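Local coordinates for protein ornithine cyclodeaminase (Methanococcus maripaludis S2, PDB 3C2Q) that converts L-ornithine to L-proline with release of ammonia, using NAD(+) as cofactor, at residues 103-107 against 309-313; 121-127 against 338-342. One frame throughout, in Å; residues are numbered along the deposited sequence.

Interaction 1 (103-107 against 309-313); sequences NSEVS and VTKLM
Segment 103-107 is an irregular piece of loop between strand 84-86 and helix 112-133, whereas 309-313 is regular alpha-helix, part of helix 306-314, with Met-313 N bonded to Val-309 O at 3.1 Å. The loop turns at Glu-105 (phi/psi -69/-31) and is extended from Val-106 (-137/111) into Ser-107 (-163/146). The backbones come closest at Val-106 and Thr-310, whose CA atoms lie 6.6 Å apart. No hydrogen bond joins the segments, and the 205 Å² they bury depends on side chains.

Val-106 is the centre of the contact. Its CA-to-CB bond points toward the helix, and with chi1 at t its CG2 reaches Val-309 CG1 at 3.5 Å, Thr-310 OG1 at 3.7 Å and Met-313 SE at 3.9 Å, so the methyl sits on the surface made by positions i, i+1 and i+4. Met-313, a selenomethionine, has chi angles m, t, p, which carry its CE to 3.7 Å from Glu-105 CD; this is van der Waals contact with the carboxylate carbon at the exposed margin. Val-309 (chi1 t) also packs on Cys-301 of strand 298-303.

The loop faces a second subunit too: Ser-104 OG is hydrogen-bonded to Asp-314 OD2 of that subunit, and Ser-104 packs on its Thr-310. Val-309 lies about 5 Å, side chain to side chain, from Asp-303, an NAD(+) site by similarity. The arrangement is that of a connecting loop laid on the helix between the last two strands of a Rossmann-type parallel sheet, at a subunit interface.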
loop_
_atom_site.group_PDB
_atom_site.type_symbol
_atom_site.label_atom_id
_atom_site.label_comp_id
_atom_site.label_asym_id
_atom_site.label_seq_id
_atom_site.Cartn_x
_atom_site.Cartn_y
_atom_site.Cartn_z
ATOM N N ASN B 103 14.891 -8.165 7.072
ATOM C CA ASN B 103 15.964 -7.610 6.264
ATOM C C ASN B 103 15.501 -7.084 4.893
ATOM O O ASN B 103 16.343 -6.826 4.039
ATOM C CB ASN B 103 17.119 -8.617 6.109
ATOM C CG ASN B 103 16.656 -9.941 5.551
ATOM O OD1 ASN B 103 15.495 -10.312 5.669
ATOM N ND2 ASN B 103 17.554 -10.641 4.884
ATOM N N SER B 104 14.183 -6.919 4.693
ATOM C CA SER B 104 13.658 -6.294 3.477
ATOM C C SER B 104 14.360 -4.980 3.261
ATOM O O SER B 104 14.751 -4.314 4.220
ATOM C CB SER B 104 12.142 -6.048 3.583
ATOM O OG SER B 104 11.867 -5.299 4.752
ATOM N N GLU B 105 14.547 -4.610 2.004
ATOM C CA GLU B 105 15.031 -3.279 1.660
ATOM C C GLU B 105 13.996 -2.205 1.974
ATOM O O GLU B 105 14.319 -1.069 2.287
ATOM C CB GLU B 105 15.335 -3.235 0.151
ATOM C CG GLU B 105 16.397 -4.200 -0.270
ATOM C CD GLU B 105 17.767 -3.579 -0.299
ATOM O OE1 GLU B 105 18.096 -2.746 0.599
ATOM O OE2 GLU B 105 18.527 -3.937 -1.244
ATOM N N VAL B 106 12.720 -2.559 1.886
ATOM C CA VAL B 106 11.700 -1.523 1.980
ATOM C C VAL B 106 10.592 -2.078 2.867
ATOM O O VAL B 106 9.901 -3.018 2.471
ATOM C CB VAL B 106 11.060 -1.188 0.560
ATOM C CG1 VAL B 106 9.781 -0.283 0.710
ATOM C CG2 VAL B 106 12.070 -0.573 -0.395
ATOM N N SER B 107 10.435 -1.517 4.060
ATOM C CA SER B 107 9.298 -1.872 4.903
ATOM C C SER B 107 9.147 -0.814 5.979
ATOM O O SER B 107 10.144 -0.272 6.503
ATOM C CB SER B 107 9.527 -3.221 5.630
ATOM O OG SER B 107 8.505 -3.451 6.594
ATOM N N VAL B 309 9.151 3.576 -2.768
ATOM C CA VAL B 309 10.558 3.333 -2.580
ATOM C C VAL B 309 10.963 2.147 -3.460
ATOM O O VAL B 309 12.025 2.154 -4.075
ATOM C CB VAL B 309 10.890 2.983 -1.120
ATOM C CG1 VAL B 309 12.403 2.895 -0.948
ATOM C CG2 VAL B 309 10.296 4.044 -0.158
ATOM N N THR B 310 10.112 1.130 -3.521
ATOM C CA THR B 310 10.442 -0.043 -4.352
ATOM C C THR B 310 10.534 0.344 -5.852
ATOM O O THR B 310 11.398 -0.183 -6.589
ATOM C CB THR B 310 9.406 -1.166 -4.138
ATOM O OG1 THR B 310 9.530 -1.657 -2.785
ATOM C CG2 THR B 310 9.706 -2.320 -5.068
ATOM N N LYS B 311 9.620 1.205 -6.319
ATOM C CA LYS B 311 9.652 1.680 -7.725
ATOM C C LYS B 311 10.976 2.376 -8.016
ATOM O O LYS B 311 11.592 2.185 -9.111
ATOM C CB LYS B 311 8.504 2.640 -7.984
ATOM C CG LYS B 311 7.190 1.895 -8.249
ATOM C CD LYS B 311 6.009 2.858 -8.240
ATOM C CE LYS B 311 4.716 2.106 -8.541
ATOM N NZ LYS B 311 3.588 2.896 -7.988
ATOM N N LEU B 312 11.406 3.182 -7.062
ATOM C CA LEU B 312 12.668 3.885 -7.203
ATOM C C LEU B 312 13.839 2.927 -7.353
ATOM O O LEU B 312 14.669 3.082 -8.255
ATOM C CB LEU B 312 12.904 4.839 -6.026
ATOM C CG LEU B 312 14.298 5.461 -5.879
ATOM C CD1 LEU B 312 14.402 6.578 -6.926
ATOM C CD2 LEU B 312 14.412 6.053 -4.482
HETATM N N MSE B 313 13.927 1.957 -6.457
HETATM C CA MSE B 313 15.022 0.987 -6.495
HETATM C C MSE B 313 14.942 0.061 -7.706
HETATM O O MSE B 313 15.981 -0.255 -8.304
HETATM C CB MSE B 313 15.088 0.193 -5.202
HETATM C CG MSE B 313 15.295 1.120 -3.996
HETATM SE SE MSE B 313 15.336 0.043 -2.380
HETATM C CE MSE B 313 17.222 -0.594 -2.470
#

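Interaction 2 (121-127 against 338-342); sequences KEMHEIR and LERLE
Leu-341, Leu-338 and His-124 lose the most surface where helix 112-133 meets the C-terminal helix 327-342. Both segments are alpha-helical, with i to i+4 bonds such as Arg-127 N to Met-123 O (2.9 Å) and Glu-342 N to Leu-338 O (3.0 Å). Their local axes approach to 10.0 Å and cross at -54°, the N-to-C directions being 54° apart; the nearest CA pair is His-124 and Leu-338, at 7.1 Å.

Leu-341 (chi1 m, chi2 t) points toward helix 121-127, its CD1 lying 3.8 Å both from His-124 CB and from Lys-121 N. With chi1 at t, His-124 presents one face of its imidazole to Leu-341 CB, while its CE1 is 4.4 Å from Glu-342 CA. Leu-338 starts sideways, but its m, t rotamer brings CD1 to 3.9 Å from CE of Met-123, a selenomethionine.

This is helix-to-helix packing on one side of the six-stranded parallel sheet of the Rossmann domain: Met-123 also touches Ile-138 and Ile-278, on adjacent strands 138-142 and 276-280, so it bridges sheet and C-terminal helix. The region 121-127 thus sits directly on the sheet, with 338-342 alongside.

A salt bridge joins the buried Arg-127 to the exposed Glu-342. Arg-127 NH1 donates to Glu-342 OE1 at 3.2 Å with an N-H...O angle of 168°, the oxygen near the guanidinium plane. The same NH1 bonds Leu-161 O, and Glu-342 OE2 is hydrogen-bonded to Tyr-163 OH. The ring of Tyr-163 makes a cation-pi contact with Arg-127, and Tyr-163 also touches Met-123, His-124 and Leu-338.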
loop_
_atom_site.group_PDB
_atom_site.type_symbol
_atom_site.label_atom_id
_atom_site.label_comp_id
_atom_site.label_asym_id
_atom_site.label_seq_id
_atom_site.Cartn_x
_atom_site.Cartn_y
_atom_site.Cartn_z
ATOM N N LYS B 121 22.333 13.006 12.341
ATOM C CA LYS B 121 23.789 13.057 12.557
ATOM C C LYS B 121 24.526 13.283 11.225
ATOM O O LYS B 121 25.446 14.124 11.137
ATOM C CB LYS B 121 24.307 11.783 13.203
ATOM C CG LYS B 121 25.842 11.819 13.468
ATOM C CD LYS B 121 26.148 12.628 14.740
ATOM C CE LYS B 121 27.411 13.509 14.607
ATOM N NZ LYS B 121 27.344 14.676 15.569
ATOM N N GLU B 122 24.138 12.525 10.197
ATOM C CA GLU B 122 24.730 12.716 8.889
ATOM C C GLU B 122 24.473 14.106 8.290
ATOM O O GLU B 122 25.398 14.718 7.731
ATOM C CB GLU B 122 24.322 11.600 7.929
ATOM C CG GLU B 122 25.407 11.324 6.913
ATOM C CD GLU B 122 25.128 10.117 6.030
ATOM O OE1 GLU B 122 24.233 9.288 6.384
ATOM O OE2 GLU B 122 25.821 10.006 4.978
HETATM N N MSE B 123 23.250 14.626 8.404
HETATM C CA MSE B 123 22.956 15.965 7.900
HETATM C C MSE B 123 23.807 17.033 8.641
HETATM O O MSE B 123 24.268 18.003 8.049
HETATM C CB MSE B 123 21.478 16.308 8.081
HETATM C CG MSE B 123 20.526 15.465 7.211
HETATM SE SE MSE B 123 18.688 15.949 7.665
HETATM C CE MSE B 123 18.588 17.806 7.090
ATOM N N HIS B 124 23.985 16.838 9.939
ATOM C CA HIS B 124 24.785 17.767 10.744
ATOM C C HIS B 124 26.247 17.748 10.280
ATOM O O HIS B 124 26.840 18.794 10.049
ATOM C CB HIS B 124 24.663 17.428 12.224
ATOM C CG HIS B 124 25.348 18.414 13.118
ATOM N ND1 HIS B 124 24.716 19.534 13.613
ATOM C CD2 HIS B 124 26.615 18.451 13.593
ATOM C CE1 HIS B 124 25.560 20.212 14.367
ATOM N NE2 HIS B 124 26.718 19.574 14.374
ATOM N N GLU B 125 26.798 16.554 10.103
ATOM C CA GLU B 125 28.155 16.394 9.594
ATOM C C GLU B 125 28.312 17.019 8.213
ATOM O O GLU B 125 29.293 17.730 7.946
ATOM C CB GLU B 125 28.510 14.911 9.509
ATOM C CG GLU B 125 28.668 14.237 10.845
ATOM C CD GLU B 125 28.844 12.719 10.715
ATOM O OE1 GLU B 125 28.457 12.126 9.671
ATOM O OE2 GLU B 125 29.353 12.101 11.675
ATOM N N ILE B 126 27.353 16.752 7.324
ATOM C CA ILE B 126 27.394 17.291 5.975
ATOM C C ILE B 126 27.283 18.827 5.955
ATOM O O ILE B 126 28.009 19.493 5.196
ATOM C CB ILE B 126 26.335 16.590 5.036
ATOM C CG1 ILE B 126 26.783 15.160 4.702
ATOM C CG2 ILE B 126 26.073 17.422 3.773
ATOM C CD1 ILE B 126 25.651 14.216 4.197
ATOM N N ARG B 127 26.415 19.398 6.780
ATOM C CA ARG B 127 26.307 20.856 6.845
ATOM C C ARG B 127 27.626 21.498 7.315
ATOM O O ARG B 127 28.018 22.525 6.770
ATOM C CB ARG B 127 25.190 21.330 7.757
ATOM C CG ARG B 127 24.936 22.821 7.587
ATOM C CD ARG B 127 24.079 23.433 8.664
ATOM N NE ARG B 127 24.460 23.002 10.009
ATOM C CZ ARG B 127 23.913 23.477 11.128
ATOM N NH1 ARG B 127 22.994 24.417 11.058
ATOM N NH2 ARG B 127 24.295 23.026 12.327
ATOM N N LEU B 338 17.832 17.575 14.939
ATOM C CA LEU B 338 18.806 18.559 14.442
ATOM C C LEU B 338 19.013 19.688 15.489
ATOM O O LEU B 338 20.147 20.064 15.777
ATOM C CB LEU B 338 18.347 19.144 13.095
ATOM C CG LEU B 338 18.265 18.204 11.874
ATOM C CD1 LEU B 338 17.542 18.881 10.682
ATOM C CD2 LEU B 338 19.650 17.723 11.498
ATOM N N GLU B 339 17.924 20.195 16.067
ATOM C CA GLU B 339 18.014 21.205 17.138
ATOM C C GLU B 339 18.750 20.680 18.381
ATOM O O GLU B 339 19.563 21.409 18.973
ATOM C CB GLU B 339 16.633 21.770 17.470
ATOM C CG GLU B 339 16.035 22.541 16.291
ATOM C CD GLU B 339 14.581 22.928 16.499
ATOM O OE1 GLU B 339 13.831 22.140 17.116
ATOM O OE2 GLU B 339 14.169 23.995 16.009
ATOM N N ARG B 340 18.517 19.418 18.739
ATOM C CA ARG B 340 19.259 18.746 19.828
ATOM C C ARG B 340 20.772 18.721 19.574
ATOM O O ARG B 340 21.563 19.075 20.466
ATOM C CB ARG B 340 18.738 17.316 20.056
ATOM C CG ARG B 340 19.193 16.659 21.373
ATOM C CD ARG B 340 18.849 15.149 21.450
ATOM N NE ARG B 340 19.597 14.362 20.463
ATOM C CZ ARG B 340 20.868 13.973 20.595
ATOM N NH1 ARG B 340 21.563 14.274 21.686
ATOM N NH2 ARG B 340 21.452 13.278 19.634
ATOM N N LEU B 341 21.172 18.290 18.370
ATOM C CA LEU B 341 22.578 18.279 17.956
ATOM C C LEU B 341 23.234 19.665 17.943
ATOM O O LEU B 341 24.397 19.793 18.322
ATOM C CB LEU B 341 22.761 17.632 16.577
ATOM C CG LEU B 341 22.418 16.162 16.417
ATOM C CD1 LEU B 341 22.535 15.732 14.935
ATOM C CD2 LEU B 341 23.283 15.296 17.325
ATOM N N GLU B 342 22.499 20.680 17.506
ATOM C CA GLU B 342 23.019 22.046 17.459
ATOM C C GLU B 342 23.297 22.588 18.870
ATOM O O GLU B 342 24.229 23.371 19.070
ATOM C CB GLU B 342 22.062 22.967 16.698
ATOM C CG GLU B 342 22.761 23.942 15.738
ATOM C CD GLU B 342 21.909 24.299 14.493
ATOM O OE1 GLU B 342 22.066 25.430 13.965
ATOM O OE2 GLU B 342 21.091 23.455 14.036
#

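How the interactions relate
Both contacts are partly buried, and they do not touch: their centres are 26 Å apart and their nearest atoms about 15 Å. They use different helices, 306-314 in interaction 1 and the pair 112-133 and 327-342 in interaction 2, but all three belong to the region around the parallel sheet. Their segments alternate along the chain, each pairing a piece from before the sheet's first strand with one from near its end. Interaction 1 is smaller (205 against 352 Å²), has no hydrogen bond and abuts a second subunit; interaction 2 combines apolar packing with a salt bridge, and no other chain of the assembly touches its segments.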